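Local coordinates for protein ElaA (Escherichia coli, PDB 5Z6N) that probably transfers acetyl groups from acetyl coenzyme A to amino groups, as a member of the GNAT superfamily of N-acetyltransferases, at residues V91-Q94 with L95-T99; Q121-Y124 with Q125-F129; E11-V14 with S15-Y18. All coordinates share one frame; numbering follows the deposited sequence.

Contact 1: V91-Q94 with L95-T99; sequences VGQQ and LMSKT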
loop_
_atom_site.group_PDB
_atom_site.type_symbol
_atom_site.label_atom_id
_atom_site.label_comp_id
_atom_site.label_asym_id
_atom_site.label_seq_id
_atom_site.Cartn_x
_atom_site.Cartn_y
_atom_site.Cartn_z
ATOM N N VAL B 91 5.339 4.670 -23.687
ATOM C CA VAL B 91 5.451 3.592 -22.705
ATOM C C VAL B 91 4.075 3.052 -22.329
ATOM O O VAL B 91 3.904 1.843 -22.128
ATOM C CB VAL B 91 6.240 4.069 -21.471
ATOM C CG1 VAL B 91 5.613 5.316 -20.893
ATOM C CG2 VAL B 91 6.308 2.967 -20.417
ATOM N N GLY B 92 3.072 3.928 -22.236
ATOM C CA GLY B 92 1.726 3.458 -21.949
ATOM C C GLY B 92 1.211 2.507 -23.011
ATOM O O GLY B 92 0.590 1.487 -22.700
ATOM N N GLN B 93 1.472 2.825 -24.282
ATOM C CA GLN B 93 1.136 1.912 -25.368
ATOM C C GLN B 93 1.901 0.599 -25.249
ATOM O O GLN B 93 1.390 -0.455 -25.646
ATOM C CB GLN B 93 1.411 2.591 -26.713
ATOM C CG GLN B 93 1.470 1.666 -27.917
ATOM C CD GLN B 93 2.881 1.202 -28.222
ATOM O OE1 GLN B 93 3.810 2.009 -28.287
ATOM N NE2 GLN B 93 3.050 -0.103 -28.409
ATOM N N GLN B 94 3.114 0.637 -24.693
ATOM C CA GLN B 94 3.879 -0.593 -24.512
ATOM C C GLN B 94 3.319 -1.431 -23.368
ATOM O O GLN B 94 3.219 -2.659 -23.481
ATOM C CB GLN B 94 5.352 -0.263 -24.274
ATOM C CG GLN B 94 6.123 0.053 -25.542
ATOM C CD GLN B 94 7.357 0.889 -25.274
ATOM O OE1 GLN B 94 7.676 1.808 -26.027
ATOM N NE2 GLN B 94 8.053 0.581 -24.187
ATOM N N LEU B 95 2.944 -0.786 -22.261
ATOM C CA LEU B 95 2.363 -1.514 -21.136
ATOM C C LEU B 95 1.080 -2.224 -21.544
ATOM O O LEU B 95 0.869 -3.397 -21.212
ATOM C CB LEU B 95 2.099 -0.550 -19.976
ATOM C CG LEU B 95 1.134 -1.000 -18.878
ATOM C CD1 LEU B 95 1.648 -2.236 -18.162
ATOM C CD2 LEU B 95 0.877 0.126 -17.897
ATOM N N MET B 96 0.212 -1.524 -22.273
ATOM C CA MET B 96 -1.086 -2.080 -22.639
ATOM C C MET B 96 -0.934 -3.302 -23.539
ATOM O O MET B 96 -1.511 -4.361 -23.270
ATOM C CB MET B 96 -1.926 -1.005 -23.325
ATOM C CG MET B 96 -2.393 0.089 -22.392
ATOM S SD MET B 96 -3.496 -0.584 -21.139
ATOM C CE MET B 96 -4.783 -1.267 -22.185
ATOM N N SER B 97 -0.150 -3.171 -24.610
ATOM C CA SER B 97 -0.031 -4.255 -25.581
ATOM C C SER B 97 0.633 -5.490 -24.980
ATOM O O SER B 97 0.293 -6.617 -25.357
ATOM C CB SER B 97 0.745 -3.771 -26.805
ATOM O OG SER B 97 1.931 -3.103 -26.414
ATOM N N LYS B 98 1.578 -5.307 -24.056
ATOM C CA LYS B 98 2.182 -6.461 -23.400
ATOM C C LYS B 98 1.225 -7.095 -22.399
ATOM O O LYS B 98 1.284 -8.310 -22.172
ATOM C CB LYS B 98 3.489 -6.054 -22.721
ATOM C CG LYS B 98 4.526 -5.524 -23.696
ATOM C CD LYS B 98 5.889 -5.370 -23.044
ATOM C CE LYS B 98 6.968 -5.112 -24.089
ATOM N NZ LYS B 98 6.828 -3.781 -24.749
ATOM N N THR B 99 0.337 -6.295 -21.802
ATOM C CA THR B 99 -0.658 -6.823 -20.875
ATOM C C THR B 99 -1.775 -7.553 -21.607
ATOM O O THR B 99 -2.336 -8.517 -21.074
ATOM C CB THR B 99 -1.223 -5.690 -20.006
ATOM O OG1 THR B 99 -0.158 -5.076 -19.266
ATOM C CG2 THR B 99 -2.246 -6.213 -19.015
#
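Gln-93 and Ser-97 meet at the flat carbonyl group of Gln-93, which is bonded in its plane and from above it. The Ser-97 hydroxyl makes the in-plane bond. Its OG lies on a lone pair, 2.8 Å from Gln-93 O. The Ser-97 N-H comes from above that plane, 36° out of it, at the longer N to O distance of 3.3 Å. Two bonds from one residue thus grip one oxygen. The hydroxyl can do this because OG stands between the backbone N and the carbonyl carbon of Ser-97 (chi1 48°) and turns back along the helix.

The next such group is the carbonyl of Leu-95. Here Thr-99 OG1, 2.8 Å from Leu-95 O, and the Thr-99 amide approach from opposite faces. Leu-95 N and Met-96 N donate in the regular helical way to Val-91 O and Gly-92 O. The bond from Leu-95 N to Val-91 O is 2.8 Å long and close to straight, at 160°.

On the outer side, Gln-94 and Lys-98 lie alongside each other and point the same way. The Lys-98 chain is extended until its last torsion. The bend there brings NZ to 3.8 Å from Gln-94 CB, and the ammonium group also forms a cation-pi contact with Trp-4.

Gly-92 probably corresponds to the last glycine of the GNAT pyrophosphate-binding loop. Helix 91-106 is the crossover of a beta-alpha-beta unit between the parallel strands 75-82 and 112-117. Leu-95 and Thr-99 pack on Ile-51 and Ala-63 of the sheet, and Met-96 rests on Val-80 and Phe-127.

Contact 2: Q121-Y124 with Q125-F129; sequences QNFY and QSFGF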
loop_
_atom_site.group_PDB
_atom_site.type_symbol
_atom_site.label_atom_id
_atom_site.label_comp_id
_atom_site.label_asym_id
_atom_site.label_seq_id
_atom_site.Cartn_x
_atom_site.Cartn_y
_atom_site.Cartn_z
ATOM N N GLN B 121 -10.405 7.526 -22.988
ATOM C CA GLN B 121 -11.204 6.599 -23.785
ATOM C C GLN B 121 -10.588 6.347 -25.157
ATOM O O GLN B 121 -10.503 5.196 -25.600
ATOM C CB GLN B 121 -12.629 7.134 -23.920
ATOM C CG GLN B 121 -13.539 6.300 -24.791
ATOM C CD GLN B 121 -14.980 6.737 -24.679
ATOM O OE1 GLN B 121 -15.420 7.186 -23.622
ATOM N NE2 GLN B 121 -15.724 6.621 -25.778
ATOM N N ASN B 122 -10.156 7.406 -25.847
ATOM C CA ASN B 122 -9.621 7.250 -27.197
ATOM C C ASN B 122 -8.309 6.477 -27.221
ATOM O O ASN B 122 -7.943 5.937 -28.271
ATOM C CB ASN B 122 -9.422 8.618 -27.850
ATOM C CG ASN B 122 -10.665 9.111 -28.554
ATOM O OD1 ASN B 122 -11.176 10.187 -28.250
ATOM N ND2 ASN B 122 -11.165 8.321 -29.498
ATOM N N PHE B 123 -7.593 6.420 -26.096
ATOM C CA PHE B 123 -6.328 5.693 -26.037
ATOM C C PHE B 123 -6.562 4.198 -25.864
ATOM O O PHE B 123 -5.808 3.384 -26.406
ATOM C CB PHE B 123 -5.458 6.260 -24.905
ATOM C CG PHE B 123 -4.304 5.370 -24.495
ATOM C CD1 PHE B 123 -3.067 5.514 -25.092
ATOM C CD2 PHE B 123 -4.440 4.446 -23.469
ATOM C CE1 PHE B 123 -1.998 4.720 -24.722
ATOM C CE2 PHE B 123 -3.373 3.651 -23.086
ATOM C CZ PHE B 123 -2.148 3.792 -23.714
ATOM N N TYR B 124 -7.597 3.820 -25.115
ATOM C CA TYR B 124 -7.948 2.410 -24.997
ATOM C C TYR B 124 -8.707 1.909 -26.217
ATOM O O TYR B 124 -8.628 0.719 -26.542
ATOM C CB TYR B 124 -8.775 2.165 -23.732
ATOM C CG TYR B 124 -8.015 2.402 -22.449
ATOM C CD1 TYR B 124 -6.885 1.657 -22.142
ATOM C CD2 TYR B 124 -8.432 3.365 -21.537
ATOM C CE1 TYR B 124 -6.185 1.868 -20.966
ATOM C CE2 TYR B 124 -7.741 3.582 -20.360
ATOM C CZ TYR B 124 -6.618 2.830 -20.077
ATOM O OH TYR B 124 -5.928 3.042 -18.903
ATOM N N GLN B 125 -9.450 2.788 -26.898
ATOM C CA GLN B 125 -10.090 2.401 -28.151
ATOM C C GLN B 125 -9.077 2.114 -29.250
ATOM O O GLN B 125 -9.426 1.460 -30.238
ATOM C CB GLN B 125 -11.061 3.485 -28.617
ATOM C CG GLN B 125 -12.402 3.460 -27.909
ATOM C CD GLN B 125 -13.284 4.643 -28.269
ATOM O OE1 GLN B 125 -14.468 4.671 -27.938
ATOM N NE2 GLN B 125 -12.715 5.621 -28.956
ATOM N N SER B 126 -7.839 2.589 -29.106
ATOM C CA SER B 126 -6.778 2.272 -30.054
ATOM C C SER B 126 -6.161 0.902 -29.806
ATOM O O SER B 126 -5.252 0.504 -30.545
ATOM C CB SER B 126 -5.685 3.344 -30.008
ATOM O OG SER B 126 -4.624 2.960 -29.152
ATOM N N PHE B 127 -6.625 0.181 -28.788
ATOM C CA PHE B 127 -6.181 -1.178 -28.511
ATOM C C PHE B 127 -7.280 -2.208 -28.733
ATOM O O PHE B 127 -7.070 -3.393 -28.453
ATOM C CB PHE B 127 -5.655 -1.283 -27.078
ATOM C CG PHE B 127 -4.371 -0.546 -26.851
ATOM C CD1 PHE B 127 -3.155 -1.161 -27.094
ATOM C CD2 PHE B 127 -4.377 0.759 -26.392
ATOM C CE1 PHE B 127 -1.971 -0.486 -26.889
ATOM C CE2 PHE B 127 -3.196 1.440 -26.185
ATOM C CZ PHE B 127 -1.992 0.815 -26.434
ATOM N N GLY B 128 -8.447 -1.788 -29.219
ATOM C CA GLY B 128 -9.539 -2.699 -29.486
ATOM C C GLY B 128 -10.682 -2.652 -28.496
ATOM O O GLY B 128 -11.624 -3.441 -28.630
ATOM N N PHE B 129 -10.625 -1.770 -27.506
ATOM C CA PHE B 129 -11.718 -1.625 -26.559
ATOM C C PHE B 129 -12.825 -0.762 -27.148
ATOM O O PHE B 129 -12.579 0.138 -27.957
ATOM C CB PHE B 129 -11.226 -0.991 -25.256
ATOM C CG PHE B 129 -10.290 -1.859 -24.465
ATOM C CD1 PHE B 129 -8.943 -1.923 -24.784
ATOM C CD2 PHE B 129 -10.754 -2.595 -23.388
ATOM C CE1 PHE B 129 -8.077 -2.716 -24.050
ATOM C CE2 PHE B 129 -9.895 -3.392 -22.650
ATOM C CZ PHE B 129 -8.554 -3.454 -22.985
#
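Phe-123 and Phe-127 form a T-shaped pair. The edge of Phe-127 points at a face of Phe-123, with its CE2 3.6 Å above that ring plane and displaced toward the rim. The ring centroids are 5.1 Å apart and the planes stand at 65°. Phe-123 O lies near the plane of the Phe-127 ring, at its edge.

A second side-chain pair is Gln-121 with Gln-125. Gln-121 NE2 donates to Gln-125 OE1 at 3.2 Å. The amide planes are turned 76° apart, and the donor sits well above the Gln-125 carbonyl plane instead of on a lone pair. Gln-121 is stretched out along its whole chain, with CG opposite its backbone N (chi1 177°), and this carries its amide across to Gln-125. Replacing Gln-125 with an alanine would probably deprive the Gln-121 amide of its acceptor and let it turn.

The backbone carries the rest of the contact. Gln-125 N donates to Gln-121 O at 2.9 Å. Tyr-124 O then takes the N-H of Phe-127 at 3.1 Å and, weakly, that of Phe-129. Gly-128 has a positive phi, at which a side chain would be jammed against the preceding carbonyl. Tyr-124, Gly-128 and Phe-129 give the Y-x-x-x-G-F run familiar from GNAT proteins. The Phe-129 ring sets its edge against Tyr-124 O, and its CD1 is 4.2 Å from Tyr-124 CB.

Further out, Tyr-124 and Phe-129 both pack on Leu-114 of strand 112-117. Phe-123 and Tyr-124 touch Met-96 of helix 91-106. Gln-121 and Gln-125 lie on Met-146 and Pro-131.

Contact 3: E11-V14 with S15-Y18; sequences ELSV and SQLY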
loop_
_atom_site.group_PDB
_atom_site.type_symbol
_atom_site.label_atom_id
_atom_site.label_comp_id
_atom_site.label_asym_id
_atom_site.label_seq_id
_atom_site.Cartn_x
_atom_site.Cartn_y
_atom_site.Cartn_z
ATOM N N GLU B 11 5.117 -15.319 -7.714
ATOM C CA GLU B 11 6.512 -15.014 -8.004
ATOM C C GLU B 11 6.968 -13.690 -7.407
ATOM O O GLU B 11 8.174 -13.418 -7.392
ATOM C CB GLU B 11 6.733 -14.979 -9.517
ATOM C CG GLU B 11 6.319 -16.247 -10.253
ATOM C CD GLU B 11 6.149 -16.023 -11.742
ATOM O OE1 GLU B 11 6.974 -15.295 -12.327
ATOM O OE2 GLU B 11 5.195 -16.578 -12.321
ATOM N N LEU B 12 6.035 -12.860 -6.939
ATOM C CA LEU B 12 6.373 -11.563 -6.367
ATOM C C LEU B 12 7.249 -11.743 -5.136
ATOM O O LEU B 12 6.865 -12.442 -4.192
ATOM C CB LEU B 12 5.104 -10.803 -5.990
ATOM C CG LEU B 12 4.167 -10.237 -7.055
ATOM C CD1 LEU B 12 2.917 -9.723 -6.368
ATOM C CD2 LEU B 12 4.833 -9.125 -7.857
ATOM N N SER B 13 8.422 -11.117 -5.140
ATOM C CA SER B 13 9.210 -11.046 -3.921
ATOM C C SER B 13 8.686 -9.909 -3.048
ATOM O O SER B 13 7.773 -9.167 -3.426
ATOM C CB SER B 13 10.692 -10.855 -4.236
ATOM O OG SER B 13 11.088 -9.511 -4.017
ATOM N N VAL B 14 9.276 -9.764 -1.862
ATOM C CA VAL B 14 8.831 -8.729 -0.934
ATOM C C VAL B 14 9.092 -7.338 -1.509
ATOM O O VAL B 14 8.244 -6.442 -1.407
ATOM C CB VAL B 14 9.501 -8.929 0.437
ATOM C CG1 VAL B 14 9.631 -7.629 1.168
ATOM C CG2 VAL B 14 8.685 -9.891 1.268
ATOM N N SER B 15 10.250 -7.142 -2.148
ATOM C CA SER B 15 10.569 -5.829 -2.702
ATOM C C SER B 15 9.793 -5.542 -3.982
ATOM O O SER B 15 9.555 -4.374 -4.309
ATOM C CB SER B 15 12.071 -5.714 -2.964
ATOM O OG SER B 15 12.475 -6.581 -4.008
ATOM N N GLN B 16 9.400 -6.583 -4.719
ATOM C CA GLN B 16 8.563 -6.368 -5.896
ATOM C C GLN B 16 7.153 -5.945 -5.499
ATOM O O GLN B 16 6.555 -5.075 -6.142
ATOM C CB GLN B 16 8.530 -7.631 -6.753
ATOM C CG GLN B 16 9.780 -7.838 -7.590
ATOM C CD GLN B 16 9.706 -9.090 -8.438
ATOM O OE1 GLN B 16 9.221 -10.127 -7.988
ATOM N NE2 GLN B 16 10.179 -8.998 -9.674
ATOM N N LEU B 17 6.606 -6.551 -4.441
ATOM C CA LEU B 17 5.296 -6.139 -3.947
ATOM C C LEU B 17 5.342 -4.720 -3.398
ATOM O O LEU B 17 4.448 -3.908 -3.668
ATOM C CB LEU B 17 4.806 -7.107 -2.871
ATOM C CG LEU B 17 3.508 -6.649 -2.204
ATOM C CD1 LEU B 17 2.400 -6.540 -3.240
ATOM C CD2 LEU B 17 3.110 -7.573 -1.063
ATOM N N TYR B 18 6.379 -4.405 -2.619
ATOM C CA TYR B 18 6.497 -3.068 -2.049
ATOM C C TYR B 18 6.527 -2.000 -3.131
ATOM O O TYR B 18 5.933 -0.926 -2.973
ATOM C CB TYR B 18 7.751 -2.968 -1.185
ATOM C CG TYR B 18 7.729 -1.767 -0.274
ATOM C CD1 TYR B 18 6.996 -1.789 0.902
ATOM C CD2 TYR B 18 8.416 -0.603 -0.600
ATOM C CE1 TYR B 18 6.964 -0.698 1.744
ATOM C CE2 TYR B 18 8.387 0.501 0.237
ATOM C CZ TYR B 18 7.662 0.444 1.411
ATOM O OH TYR B 18 7.619 1.534 2.252
#
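Ser-13 and Gln-16 form a capping box at the start of helix 14-31, and this is the close part of the contact. Gln-16 OE1 takes the backbone N-H of Ser-13 at 3.1 Å. The bond is nearly straight, at 167°, and the donor lies in the carbonyl plane on a lone pair of the amide oxygen. The Gln-16 chain is extended beyond CG, with CG opposite the carbonyl carbon (chi1 -77°), and so reaches back over the first turn. In return Ser-13 OG, at the N-cap, takes weak bonds from Gln-16 N and from Ser-15 N. Regular helical bonds begin at once, with Leu-17 N to Ser-13 O at 3.0 Å and Tyr-18 N to Val-14 O.

The apolar contacts are lighter. Leu-12 CD2 lies 4.1 Å from Gln-16 CB, the two side chains passing at a slant. Leu-12 also leans on Leu-7 of strand 3-8. Leu-17 reaches Leu-12 only loosely, CD1 to CD1 at 4.5 Å, and packs on Leu-17 of the second subunit. Val-14 meets Leu-12 of that subunit. Tyr-18 OH is hydrogen-bonded to Asp-43 OD2 and Gly-41 N of the second subunit.

The solvent side is looser. Ser-15 is exposed there, and its OG is hydrogen-bonded to Ser-13 OG at 3.2 Å. Glu-11 is also exposed, and its OE2 accepts a weak hydrogen bond from His-8 N.

The first turn of a helix has N-H groups with no helical carbonyl one turn earlier to accept them. Ser-13 OG supplies a weak acceptor for two of these, and its lone pairs would be expected to suit the partial positive charge of this helix end.

Overall arrangement
Along the chain contact 3 comes first, then contact 1, then contact 2. All three lie in one GNAT-type domain built on a mixed sheet. Contact 3 starts helix 14-31. Contact 1 opens helix 91-106, and contact 2 joins helix 121-124 to the residues leading into strand 129-131, outermost in this chain's sheet. Contacts 1 and 2 have centres about 12 Å apart and touch directly. The centre of contact 3 is about 21 Å from that of contact 1 and about 30 Å from that of contact 2. Contacts 2 and 3 lie on opposite sides of the chain's centre. Contact 3 lies at the interface with the second subunit, whereas contacts 1 and 2 join helix 91-106 to the segment before strand 129-131.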